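Local coordinates for protein phytanoyl-CoA dioxygenase (Streptomyces malaysiense, PDB 6ZYL) that catalyses the beta-hydroxylation of thioholgamide as a non-heme monooxygenase, probably depending on iron and 2-oxoglutarate, at residues A[61-66]-A[269-274]; A[78-83]-A[249-254]; A[93-98]-A[234-239]. All coordinates share one frame; numbering follows the deposited sequence.

Contact 1. Residues A[61-66]-A[269-274]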
ATOM      1  N   ARG A  61       3.484  18.203   6.514  1.00 28.26           N
ATOM      2  CA  ARG A  61       4.015  19.531   6.716  1.00 33.15           C
ATOM      3  C   ARG A  61       5.314  19.479   7.521  1.00 30.57           C
ATOM      4  O   ARG A  61       6.236  20.114   7.192  1.00 35.73           O
ATOM      5  CB  ARG A  61       3.029  20.467   7.429  1.00 32.34           C
ATOM      6  CG  ARG A  61       1.833  20.893   6.615  1.00 37.04           C
ATOM      7  CD  ARG A  61       1.004  21.964   7.281  1.00 37.39           C
ATOM      8  NE  ARG A  61       0.307  21.520   8.455  1.00 39.05           N
ATOM      9  CZ  ARG A  61      -0.871  20.919   8.460  1.00 43.04           C
ATOM     10  NH1 ARG A  61      -1.545  20.705   7.361  1.00 38.29           N
ATOM     11  NH2 ARG A  61      -1.384  20.570   9.585  1.00 39.90           N
ATOM     12  N   ALA A  62       5.347  18.679   8.550  1.00 30.02           N
ATOM     13  CA  ALA A  62       6.499  18.564   9.381  1.00 33.39           C
ATOM     14  C   ALA A  62       7.721  18.026   8.659  1.00 36.35           C
ATOM     15  O   ALA A  62       8.746  18.607   8.742  1.00 34.66           O
ATOM     16  CB  ALA A  62       6.180  17.684  10.558  1.00 31.92           C
ATOM     17  N   VAL A  63       7.581  16.959   7.900  1.00 30.22           N
ATOM     18  CA  VAL A  63       8.730  16.416   7.182  1.00 34.58           C
ATOM     19  C   VAL A  63       9.147  17.351   6.056  1.00 34.18           C
ATOM     20  O   VAL A  63      10.339  17.465   5.745  1.00 31.57           O
ATOM     21  CB  VAL A  63       8.431  15.000   6.655  1.00 29.01           C
ATOM     22  CG1 VAL A  63       8.068  14.073   7.807  1.00 30.04           C
ATOM     23  CG2 VAL A  63       7.325  15.033   5.612  1.00 29.83           C
ATOM     24  N   SER A  64       8.188  18.028   5.423  1.00 30.10           N
ATOM     25  CA  SER A  64       8.541  19.008   4.401  1.00 34.23           C
ATOM     26  C   SER A  64       9.389  20.127   4.991  1.00 38.50           C
ATOM     27  O   SER A  64      10.322  20.619   4.344  1.00 35.91           O
ATOM     28  CB  SER A  64       7.277  19.579   3.759  1.00 38.17           C
ATOM     29  OG  SER A  64       7.599  20.404   2.653  1.00 43.57           O
ATOM     30  N   ALA A  65       9.083  20.538   6.224  1.00 36.07           N
ATOM     31  CA  ALA A  65       9.860  21.590   6.869  1.00 38.82           C
ATOM     32  C   ALA A  65      11.238  21.095   7.284  1.00 40.25           C
ATOM     33  O   ALA A  65      12.211  21.857   7.236  1.00 39.06           O
ATOM     34  CB  ALA A  65       9.106  22.130   8.083  1.00 36.13           C
ATOM     35  N   VAL A  66      11.344  19.832   7.699  1.00 39.10           N
ATOM     36  CA  VAL A  66      12.645  19.280   8.061  1.00 36.37           C
ATOM     37  C   VAL A  66      13.507  19.096   6.819  1.00 39.15           C
ATOM     38  O   VAL A  66      14.728  19.288   6.859  1.00 38.94           O
ATOM     39  CB  VAL A  66      12.467  17.954   8.823  1.00 40.10           C
ATOM     40  CG1 VAL A  66      13.813  17.274   9.031  1.00 50.12           C
ATOM     41  CG2 VAL A  66      11.767  18.195  10.152  1.00 48.47           C
ATOM     42  N   SER A 269       7.423   7.152  19.456  1.00 35.14           N
ATOM     43  CA  SER A 269       6.744   8.431  19.300  1.00 38.40           C
ATOM     44  C   SER A 269       7.130   9.009  17.948  1.00 34.00           C
ATOM     45  O   SER A 269       8.099   8.574  17.321  1.00 37.37           O
ATOM     46  CB  SER A 269       7.098   9.403  20.430  1.00 34.29           C
ATOM     47  OG  SER A 269       8.499   9.584  20.530  1.00 41.41           O
ATOM     48  N   ASP A 270       6.356   9.998  17.508  1.00 32.95           N
ATOM     49  CA  ASP A 270       6.591  10.621  16.211  1.00 37.73           C
ATOM     50  C   ASP A 270       8.024  11.121  16.101  1.00 40.87           C
ATOM     51  O   ASP A 270       8.488  11.901  16.937  1.00 36.21           O
ATOM     52  CB  ASP A 270       5.612  11.778  16.002  1.00 40.51           C
ATOM     53  CG  ASP A 270       4.216  11.308  15.641  1.00 41.81           C
ATOM     54  OD1 ASP A 270       4.060  10.657  14.586  1.00 36.15           O
ATOM     55  OD2 ASP A 270       3.275  11.591  16.411  1.00 53.75           O
ATOM     56  N   PHE A 271       8.724  10.661  15.066  1.00 40.70           N
ATOM     57  CA  PHE A 271      10.084  11.097  14.756  1.00 40.65           C
ATOM     58  C   PHE A 271      11.056  10.869  15.912  1.00 39.94           C
ATOM     59  O   PHE A 271      12.076  11.561  16.013  1.00 43.25           O
ATOM     60  CB  PHE A 271      10.104  12.576  14.346  1.00 39.80           C
ATOM     61  CG  PHE A 271       9.077  12.934  13.309  1.00 38.19           C
ATOM     62  CD1 PHE A 271       9.060  12.290  12.084  1.00 37.04           C
ATOM     63  CD2 PHE A 271       8.130  13.915  13.559  1.00 39.71           C
ATOM     64  CE1 PHE A 271       8.117  12.614  11.127  1.00 37.96           C
ATOM     65  CE2 PHE A 271       7.185  14.245  12.605  1.00 41.06           C
ATOM     66  CZ  PHE A 271       7.179  13.593  11.388  1.00 40.39           C
ATOM     67  N   ASP A 272      10.765   9.912  16.789  1.00 39.02           N
ATOM     68  CA  ASP A 272      11.714   9.539  17.829  1.00 39.07           C
ATOM     69  C   ASP A 272      13.041   9.139  17.194  1.00 40.71           C
ATOM     70  O   ASP A 272      13.074   8.439  16.177  1.00 36.23           O
ATOM     71  CB  ASP A 272      11.147   8.396  18.667  1.00 39.54           C
ATOM     72  CG  ASP A 272      12.197   7.724  19.521  1.00 43.32           C
ATOM     73  OD1 ASP A 272      12.703   8.368  20.464  1.00 52.31           O
ATOM     74  OD2 ASP A 272      12.512   6.549  19.249  1.00 48.90           O
ATOM     75  N   GLN A 273      14.144   9.596  17.795  1.00 38.11           N
ATOM     76  CA  GLN A 273      15.447   9.452  17.149  1.00 35.80           C
ATOM     77  C   GLN A 273      15.767   7.992  16.849  1.00 33.89           C
ATOM     78  O   GLN A 273      16.341   7.679  15.799  1.00 33.95           O
ATOM     79  CB  GLN A 273      16.540  10.069  18.020  1.00 38.87           C
ATOM     80  CG  GLN A 273      17.902  10.149  17.339  1.00 39.34           C
ATOM     81  CD  GLN A 273      17.883  10.992  16.076  1.00 43.08           C
ATOM     82  OE1 GLN A 273      17.489  12.158  16.098  1.00 42.95           O
ATOM     83  NE2 GLN A 273      18.310  10.402  14.964  1.00 43.01           N
ATOM     84  N   ALA A 274      15.414   7.083  17.759  1.00 33.76           N
ATOM     85  CA  ALA A 274      15.618   5.665  17.483  1.00 30.56           C
ATOM     86  C   ALA A 274      14.809   5.227  16.269  1.00 37.43           C
ATOM     87  O   ALA A 274      15.267   4.399  15.471  1.00 31.64           O
ATOM     88  CB  ALA A 274      15.244   4.830  18.707  1.00 35.50           C
TER

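Contact 2. Residues A[78-83]-A[249-254]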
ATOM      1  N   LYS A  78       8.162   3.432   4.180  1.00 18.47           N
ATOM      2  CA  LYS A  78       8.174   3.012   5.577  1.00 23.64           C
ATOM      3  C   LYS A  78       7.594   4.100   6.478  1.00 22.02           C
ATOM      4  O   LYS A  78       8.137   4.419   7.536  1.00 19.52           O
ATOM      5  CB  LYS A  78       9.594   2.658   6.017  1.00 21.86           C
ATOM      6  CG  LYS A  78      10.283   1.601   5.170  1.00 22.06           C
ATOM      7  CD  LYS A  78       9.786   0.204   5.512  1.00 18.75           C
ATOM      8  CE  LYS A  78      10.471  -0.848   4.651  1.00 19.89           C
ATOM      9  NZ  LYS A  78      10.222  -2.232   5.141  1.00 21.42           N
ATOM     10  N   ILE A  79       6.465   4.677   6.068  1.00 22.41           N
ATOM     11  CA  ILE A  79       5.843   5.721   6.878  1.00 21.20           C
ATOM     12  C   ILE A  79       5.561   5.201   8.282  1.00 20.71           C
ATOM     13  O   ILE A  79       5.758   5.909   9.277  1.00 21.87           O
ATOM     14  CB  ILE A  79       4.555   6.231   6.206  1.00 24.05           C
ATOM     15  CG1 ILE A  79       4.816   6.637   4.756  1.00 21.64           C
ATOM     16  CG2 ILE A  79       3.979   7.410   6.986  1.00 24.81           C
ATOM     17  CD1 ILE A  79       3.547   6.928   3.965  1.00 23.03           C
ATOM     18  N   HIS A  80       5.113   3.949   8.384  1.00 21.56           N
ATOM     19  CA  HIS A  80       4.708   3.374   9.658  1.00 21.70           C
ATOM     20  C   HIS A  80       5.853   3.232  10.651  1.00 23.39           C
ATOM     21  O   HIS A  80       5.595   2.952  11.825  1.00 25.01           O
ATOM     22  CB  HIS A  80       4.072   2.002   9.420  1.00 21.18           C
ATOM     23  CG  HIS A  80       4.957   1.045   8.677  1.00 22.07           C
ATOM     24  ND1 HIS A  80       5.274   1.205   7.345  1.00 21.01           N
ATOM     25  CD2 HIS A  80       5.587  -0.083   9.080  1.00 22.82           C
ATOM     26  CE1 HIS A  80       6.064   0.220   6.960  1.00 23.01           C
ATOM     27  NE2 HIS A  80       6.269  -0.577   7.993  1.00 24.82           N
ATOM     28  N   LEU A  81       7.100   3.402  10.220  1.00 22.60           N
ATOM     29  CA  LEU A  81       8.228   3.290  11.134  1.00 22.76           C
ATOM     30  C   LEU A  81       8.564   4.607  11.827  1.00 22.46           C
ATOM     31  O   LEU A  81       9.327   4.590  12.801  1.00 26.03           O
ATOM     32  CB  LEU A  81       9.466   2.779  10.390  1.00 21.92           C
ATOM     33  CG  LEU A  81       9.387   1.377   9.781  1.00 21.53           C
ATOM     34  CD1 LEU A  81      10.762   0.949   9.255  1.00 24.47           C
ATOM     35  CD2 LEU A  81       8.862   0.353  10.773  1.00 24.25           C
ATOM     36  N   VAL A  82       8.016   5.725  11.369  1.00 22.79           N
ATOM     37  CA  VAL A  82       8.316   7.027  11.973  1.00 23.99           C
ATOM     38  C   VAL A  82       7.079   7.800  12.393  1.00 27.01           C
ATOM     39  O   VAL A  82       7.192   8.708  13.242  1.00 29.27           O
ATOM     40  CB  VAL A  82       9.168   7.882  11.010  1.00 31.64           C
ATOM     41  CG1 VAL A  82      10.542   7.272  10.821  1.00 31.54           C
ATOM     42  CG2 VAL A  82       8.454   8.050   9.673  1.00 25.52           C
ATOM     43  N   ALA A  83       5.896   7.521  11.854  1.00 23.98           N
ATOM     44  CA  ALA A  83       4.708   8.330  12.096  1.00 25.84           C
ATOM     45  C   ALA A  83       3.687   7.532  12.896  1.00 24.05           C
ATOM     46  O   ALA A  83       3.299   6.429  12.494  1.00 24.13           O
ATOM     47  CB  ALA A  83       4.092   8.804  10.778  1.00 25.77           C
ATOM     48  N   SER A 249      13.620  -6.186   4.917  1.00 22.59           N
ATOM     49  CA  SER A 249      13.092  -6.091   6.270  1.00 20.34           C
ATOM     50  C   SER A 249      11.598  -5.800   6.224  1.00 21.30           C
ATOM     51  O   SER A 249      11.059  -5.341   5.215  1.00 22.40           O
ATOM     52  CB  SER A 249      13.823  -5.013   7.088  1.00 21.47           C
ATOM     53  OG  SER A 249      13.727  -3.740   6.477  1.00 24.05           O
ATOM     54  N   ALA A 250      10.932  -6.086   7.341  1.00 19.22           N
ATOM     55  CA  ALA A 250       9.489  -5.936   7.454  1.00 23.14           C
ATOM     56  C   ALA A 250       9.137  -5.905   8.934  1.00 24.10           C
ATOM     57  O   ALA A 250       9.964  -6.220   9.794  1.00 21.47           O
ATOM     58  CB  ALA A 250       8.750  -7.066   6.731  1.00 21.80           C
ATOM     59  N   LEU A 251       7.896  -5.522   9.224  1.00 24.08           N
ATOM     60  CA  LEU A 251       7.425  -5.359  10.594  1.00 23.52           C
ATOM     61  C   LEU A 251       6.450  -6.476  10.938  1.00 21.68           C
ATOM     62  O   LEU A 251       5.397  -6.605  10.303  1.00 21.89           O
ATOM     63  CB  LEU A 251       6.762  -3.996  10.790  1.00 22.49           C
ATOM     64  CG  LEU A 251       6.240  -3.716  12.200  1.00 24.21           C
ATOM     65  CD1 LEU A 251       7.389  -3.673  13.198  1.00 24.54           C
ATOM     66  CD2 LEU A 251       5.442  -2.421  12.237  1.00 23.79           C
ATOM     67  N   LEU A 252       6.799  -7.268  11.947  1.00 22.48           N
ATOM     68  CA  LEU A 252       5.922  -8.334  12.409  1.00 23.75           C
ATOM     69  C   LEU A 252       4.707  -7.742  13.111  1.00 23.95           C
ATOM     70  O   LEU A 252       4.843  -6.930  14.030  1.00 23.07           O
ATOM     71  CB  LEU A 252       6.686  -9.255  13.356  1.00 30.21           C
ATOM     72  CG  LEU A 252       5.948 -10.427  13.998  1.00 28.69           C
ATOM     73  CD1 LEU A 252       5.574 -11.454  12.955  1.00 26.57           C
ATOM     74  CD2 LEU A 252       6.827 -11.042  15.085  1.00 31.74           C
ATOM     75  N   VAL A 253       3.517  -8.146  12.671  1.00 23.55           N
ATOM     76  CA  VAL A 253       2.280  -7.661  13.271  1.00 25.88           C
ATOM     77  C   VAL A 253       1.373  -8.783  13.760  1.00 24.85           C
ATOM     78  O   VAL A 253       0.552  -8.539  14.660  1.00 28.17           O
ATOM     79  CB  VAL A 253       1.513  -6.743  12.298  1.00 22.27           C
ATOM     80  CG1 VAL A 253       2.343  -5.504  11.970  1.00 24.47           C
ATOM     81  CG2 VAL A 253       1.136  -7.486  11.024  1.00 23.18           C
ATOM     82  N   ARG A 254       1.473  -9.991  13.213  1.00 25.97           N
ATOM     83  CA  ARG A 254       0.755 -11.151  13.726  1.00 30.26           C
ATOM     84  C   ARG A 254       1.670 -12.364  13.650  1.00 29.98           C
ATOM     85  O   ARG A 254       2.356 -12.568  12.645  1.00 28.24           O
ATOM     86  CB  ARG A 254      -0.534 -11.421  12.941  1.00 30.26           C
ATOM     87  CG  ARG A 254      -1.660 -10.439  13.225  1.00 36.87           C
ATOM     88  CD  ARG A 254      -2.390 -10.775  14.521  1.00 43.99           C
ATOM     89  NE  ARG A 254      -3.509  -9.869  14.765  1.00 41.24           N
ATOM     90  CZ  ARG A 254      -4.743 -10.059  14.309  1.00 31.75           C
ATOM     91  NH1 ARG A 254      -5.030 -11.130  13.583  1.00 34.16           N
ATOM     92  NH2 ARG A 254      -5.693  -9.178  14.583  1.00 36.35           N
TER
HETATM   93  O   HOH W   1      13.279  -2.475   4.234  1.00 20.61           O

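Contact 3. Residues A[93-98]-A[234-239]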
ATOM      1  N   PRO A  93      -6.966  -3.531  14.466  1.00 30.85           N
ATOM      2  CA  PRO A  93      -7.441  -4.926  14.497  1.00 29.49           C
ATOM      3  C   PRO A  93      -8.383  -5.283  13.363  1.00 25.20           C
ATOM      4  O   PRO A  93      -8.363  -6.428  12.895  1.00 27.14           O
ATOM      5  CB  PRO A  93      -8.144  -5.033  15.861  1.00 30.32           C
ATOM      6  CG  PRO A  93      -7.577  -3.912  16.688  1.00 36.79           C
ATOM      7  CD  PRO A  93      -7.275  -2.803  15.711  1.00 32.67           C
ATOM      8  N   ALA A  94      -9.223  -4.347  12.912  1.00 26.68           N
ATOM      9  CA  ALA A  94     -10.135  -4.655  11.815  1.00 27.91           C
ATOM     10  C   ALA A  94      -9.365  -4.997  10.546  1.00 25.52           C
ATOM     11  O   ALA A  94      -9.728  -5.927   9.817  1.00 24.55           O
ATOM     12  CB  ALA A  94     -11.082  -3.481  11.569  1.00 26.57           C
ATOM     13  N   ILE A  95      -8.291  -4.255  10.267  1.00 25.06           N
ATOM     14  CA  ILE A  95      -7.488  -4.537   9.082  1.00 22.35           C
ATOM     15  C   ILE A  95      -6.740  -5.854   9.255  1.00 21.94           C
ATOM     16  O   ILE A  95      -6.730  -6.704   8.357  1.00 22.48           O
ATOM     17  CB  ILE A  95      -6.527  -3.368   8.792  1.00 21.74           C
ATOM     18  CG1 ILE A  95      -7.330  -2.106   8.458  1.00 23.30           C
ATOM     19  CG2 ILE A  95      -5.589  -3.725   7.652  1.00 20.97           C
ATOM     20  CD1 ILE A  95      -6.496  -0.849   8.298  1.00 23.97           C
ATOM     21  N   LEU A  96      -6.113  -6.049  10.417  1.00 22.08           N
ATOM     22  CA  LEU A  96      -5.370  -7.284  10.648  1.00 23.78           C
ATOM     23  C   LEU A  96      -6.288  -8.502  10.591  1.00 25.26           C
ATOM     24  O   LEU A  96      -5.909  -9.548  10.050  1.00 25.17           O
ATOM     25  CB  LEU A  96      -4.651  -7.221  11.994  1.00 24.10           C
ATOM     26  CG  LEU A  96      -3.542  -6.176  12.124  1.00 27.39           C
ATOM     27  CD1 LEU A  96      -2.830  -6.328  13.470  1.00 27.77           C
ATOM     28  CD2 LEU A  96      -2.545  -6.267  10.982  1.00 24.59           C
ATOM     29  N   ASP A  97      -7.500  -8.388  11.143  1.00 24.05           N
ATOM     30  CA  ASP A  97      -8.441  -9.503  11.078  1.00 26.59           C
ATOM     31  C   ASP A  97      -8.846  -9.793   9.639  1.00 25.73           C
ATOM     32  O   ASP A  97      -8.919 -10.958   9.227  1.00 24.35           O
ATOM     33  CB  ASP A  97      -9.680  -9.202  11.923  1.00 27.93           C
ATOM     34  CG  ASP A  97      -9.408  -9.287  13.412  1.00 33.78           C
ATOM     35  OD1 ASP A  97      -8.354  -9.835  13.800  1.00 36.07           O
ATOM     36  OD2 ASP A  97     -10.254  -8.805  14.193  1.00 33.65           O
ATOM     37  N   ALA A  98      -9.120  -8.744   8.860  1.00 24.55           N
ATOM     38  CA  ALA A  98      -9.484  -8.942   7.461  1.00 24.63           C
ATOM     39  C   ALA A  98      -8.346  -9.584   6.682  1.00 24.79           C
ATOM     40  O   ALA A  98      -8.568 -10.511   5.897  1.00 23.90           O
ATOM     41  CB  ALA A  98      -9.876  -7.609   6.827  1.00 22.66           C
ATOM     42  N   ILE A 234      -1.070  -0.329   2.324  1.00 21.24           N
ATOM     43  CA  ILE A 234      -0.291  -1.165   3.227  1.00 19.63           C
ATOM     44  C   ILE A 234      -0.082  -2.514   2.558  1.00 20.89           C
ATOM     45  O   ILE A 234      -1.054  -3.190   2.204  1.00 22.25           O
ATOM     46  CB  ILE A 234      -0.983  -1.358   4.586  1.00 20.84           C
ATOM     47  CG1 ILE A 234      -1.559  -0.043   5.104  1.00 20.95           C
ATOM     48  CG2 ILE A 234      -0.010  -1.946   5.600  1.00 20.90           C
ATOM     49  CD1 ILE A 234      -2.610  -0.234   6.193  1.00 20.02           C
ATOM     50  N   ASP A 235       1.175  -2.910   2.398  1.00 21.31           N
ATOM     51  CA  ASP A 235       1.507  -4.222   1.860  1.00 20.62           C
ATOM     52  C   ASP A 235       1.677  -5.208   3.008  1.00 22.49           C
ATOM     53  O   ASP A 235       2.581  -5.056   3.836  1.00 21.16           O
ATOM     54  CB  ASP A 235       2.778  -4.159   1.019  1.00 21.61           C
ATOM     55  CG  ASP A 235       2.558  -3.477  -0.309  1.00 21.64           C
ATOM     56  OD1 ASP A 235       1.501  -3.720  -0.928  1.00 21.79           O
ATOM     57  OD2 ASP A 235       3.432  -2.690  -0.730  1.00 21.53           O
ATOM     58  N   TYR A 236       0.796  -6.202   3.065  1.00 19.57           N
ATOM     59  CA  TYR A 236       0.879  -7.275   4.043  1.00 18.86           C
ATOM     60  C   TYR A 236       1.399  -8.535   3.365  1.00 21.42           C
ATOM     61  O   TYR A 236       1.005  -8.855   2.240  1.00 20.58           O
ATOM     62  CB  TYR A 236      -0.485  -7.545   4.683  1.00 19.93           C
ATOM     63  CG  TYR A 236      -0.939  -6.451   5.626  1.00 19.00           C
ATOM     64  CD1 TYR A 236      -0.550  -6.450   6.959  1.00 19.51           C
ATOM     65  CD2 TYR A 236      -1.754  -5.419   5.180  1.00 19.69           C
ATOM     66  CE1 TYR A 236      -0.963  -5.449   7.825  1.00 18.73           C
ATOM     67  CE2 TYR A 236      -2.171  -4.414   6.037  1.00 19.17           C
ATOM     68  CZ  TYR A 236      -1.773  -4.435   7.358  1.00 18.60           C
ATOM     69  OH  TYR A 236      -2.186  -3.438   8.212  1.00 22.55           O
ATOM     70  N   ILE A 237       2.295  -9.239   4.055  1.00 22.79           N
ATOM     71  CA  ILE A 237       2.863 -10.487   3.567  1.00 22.75           C
ATOM     72  C   ILE A 237       2.874 -11.487   4.714  1.00 23.77           C
ATOM     73  O   ILE A 237       2.747 -11.125   5.885  1.00 22.91           O
ATOM     74  CB  ILE A 237       4.297 -10.314   3.012  1.00 21.81           C
ATOM     75  CG1 ILE A 237       5.244  -9.848   4.123  1.00 22.51           C
ATOM     76  CG2 ILE A 237       4.316  -9.333   1.854  1.00 22.05           C
ATOM     77  CD1 ILE A 237       6.713  -9.814   3.717  1.00 23.32           C
ATOM     78  N   THR A 238       3.029 -12.753   4.365  1.00 24.26           N
ATOM     79  CA  THR A 238       3.320 -13.809   5.319  1.00 25.48           C
ATOM     80  C   THR A 238       4.789 -14.192   5.229  1.00 27.11           C
ATOM     81  O   THR A 238       5.495 -13.798   4.295  1.00 24.00           O
ATOM     82  CB  THR A 238       2.445 -15.035   5.046  1.00 25.09           C
ATOM     83  OG1 THR A 238       3.037 -15.817   4.002  1.00 22.03           O
ATOM     84  CG2 THR A 238       1.038 -14.622   4.651  1.00 24.93           C
ATOM     85  N   PRO A 239       5.289 -14.977   6.188  1.00 26.62           N
ATOM     86  CA  PRO A 239       6.692 -15.425   6.113  1.00 25.02           C
ATOM     87  C   PRO A 239       6.983 -16.347   4.937  1.00 26.97           C
ATOM     88  O   PRO A 239       8.149 -16.708   4.733  1.00 29.51           O
ATOM     89  CB  PRO A 239       6.912 -16.149   7.452  1.00 31.35           C
ATOM     90  CG  PRO A 239       5.786 -15.685   8.351  1.00 30.94           C
ATOM     91  CD  PRO A 239       4.624 -15.414   7.429  1.00 26.69           C
TER

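Contact 1. Residues A[61-66]-A[269-274]
Phe271 reaches across to the helix at 61-66 and meets it with the far end of its ring. Val63 CG1 makes the nearest approach, 3.6 Å from Phe271 CE1 and nearly as near to CZ, and the two side chains cross at about a right angle. From the same side of the ring plane, Ala62 CB lies 4.1 Å from Phe271 CE2, so two successive helix residues meet neighbouring parts of the ring's far end. Both methyls approach obliquely, and the contact is purely apolar.

What aims the ring is the turn beneath it. Residues 269-272 form a type II beta turn, closed by Asp272 N on Ser269 O at 3.0 Å, and Phe271 takes its left-handed corner (phi 57°). With CG anti to the carbonyl carbon (chi1 -49°), the ring leaves the turn towards the helix. Asp270 OD1 ties the turn to the backbone N of Ser84, while Asp272 is the N-cap of the next helix, its OD2 making a weak bond to Ala275 N.

The contact thus joins the C-terminal end of helix 46-66 to the turn that leads into helix 273-295, near the start of helix 84-90 and towards the periphery of the chain.

Contact 2. Residues A[78-83]-A[249-254]
Lys78 NZ supplies the polar half of this contact, with a weak hydrogen bond to Ser249 O at 3.2 Å. A water bridges the same two residues: it donates to Ser249 OG at 2.6 Å and accepts a weak, longer bond from Lys78 NZ. The stronger partner of both side chains is Glu264, whose OE2 makes a salt bridge with Lys78 NZ and a hydrogen bond with Ser249 OG; Trp110 O also accepts from the lysine. The buried ammonium is therefore held by several oxygens, and the carboxylate probably offsets the cost of burying it near Arg286. The lysine chain bends once, at chi2 (-78°), and then runs extended to the strand.

The apolar half is His80 against Leu251. Leu251 CD2 comes in at the rim of the imidazole, in its plane, 3.9 Å from His80 CD2, the two side chains lying alongside and pointing opposite ways. Leu81 CG sits 4.0 Å above one face of that ring, and its ND1 is hydrogen-bonded to Thr112 OG1, which limits rotation of the ring.

Backbone bonds shape the segment 78-83 itself. Leu81 N reaches back to Lys78 O, and Ile79 O accepts from both Val82 N and Ala83 N, giving a compact turn.

That turn is packed between helix 273-295, where Lys78 touches Phe279 and Val283 and Leu81 touches Ala282, and the larger sheet. There strand 249-254 runs antiparallel to strand 107-117, with a classic beta bulge at Val253 and Arg254 opposite Leu107, and parallel to the short edge strand 262-263.

Contact 3. Residues A[93-98]-A[234-239]
Tyr236 carries its ring towards Ile95 and Leu96 with CG anti to the carbonyl carbon (chi1 -71°), while in Leu96 chi2 (-174°) sets CD1 anti to CA and turns the other branch, CD2, towards the ring. In Ile95 the branch that touches the ring is CG2, placed beside the carbonyl carbon. The setting is a helix laid on the larger sheet of the double-stranded beta-helix fold of the phytanoyl-CoA dioxygenase family. Helix 93-98 and strand 234-237 run at 45° to each other, their axes 11.1 Å apart at closest approach.

Each helix side chain crosses the tyrosine at about a right angle and comes in obliquely. Leu96 CD2 lies 3.6 Å from Tyr236 CE1, and Ile95 CG2 lies 3.8 Å from Tyr236 CE2, so both methyls approach the outer part of the ring from the same side of its plane, one near CE1 and the other near CE2. Ile95 CG2 comes still nearer to the phenol oxygen, 3.5 Å from Tyr236 OH. That buried oxygen is satisfied elsewhere: it is hydrogen-bonded to Val90 O at the end of helix 84-90, a bond that is likely to limit how far the ring can shift. An alanine here would remove the whole ring, and would probably leave Val90 O without this donor and open a gap beneath Ile95 and Leu96.

Neighbours in the sheet complete the packing. Tyr236 also rests on Val109 and Val146 of the flanking strands 107-117 and 143-149, and Ile95 touches Val146, Val148 and Ile89. Asp235, between the two helix-facing residues, instead pairs with Arg145 and Ser111. The looser end of the contact is a methyl-to-methyl meeting, Ile95 CD1 with Ile234 CD1 at 4.5 Å.

The three contacts are nested along the chain: contact 3 lies within the loop closed by contact 2, and contact 2 within that of contact 1. Contacts 1 and 2, with centres about 16 Å apart, meet directly where Phe271 N probably bonds to Val82 O at 3.1 Å. Contacts 2 and 3, centres about 12 Å apart, reach the same sheet and are joined by a salt bridge, Arg254 NH2 to Asp97 OD1 at 2.8 Å, and by Val253 CG2 packing on Leu96 CD2. Contacts 1 and 3 do not touch; their nearest atoms are about 15 Å apart. The model is the apo form, and in this family the iron site lies inside the beta-helix.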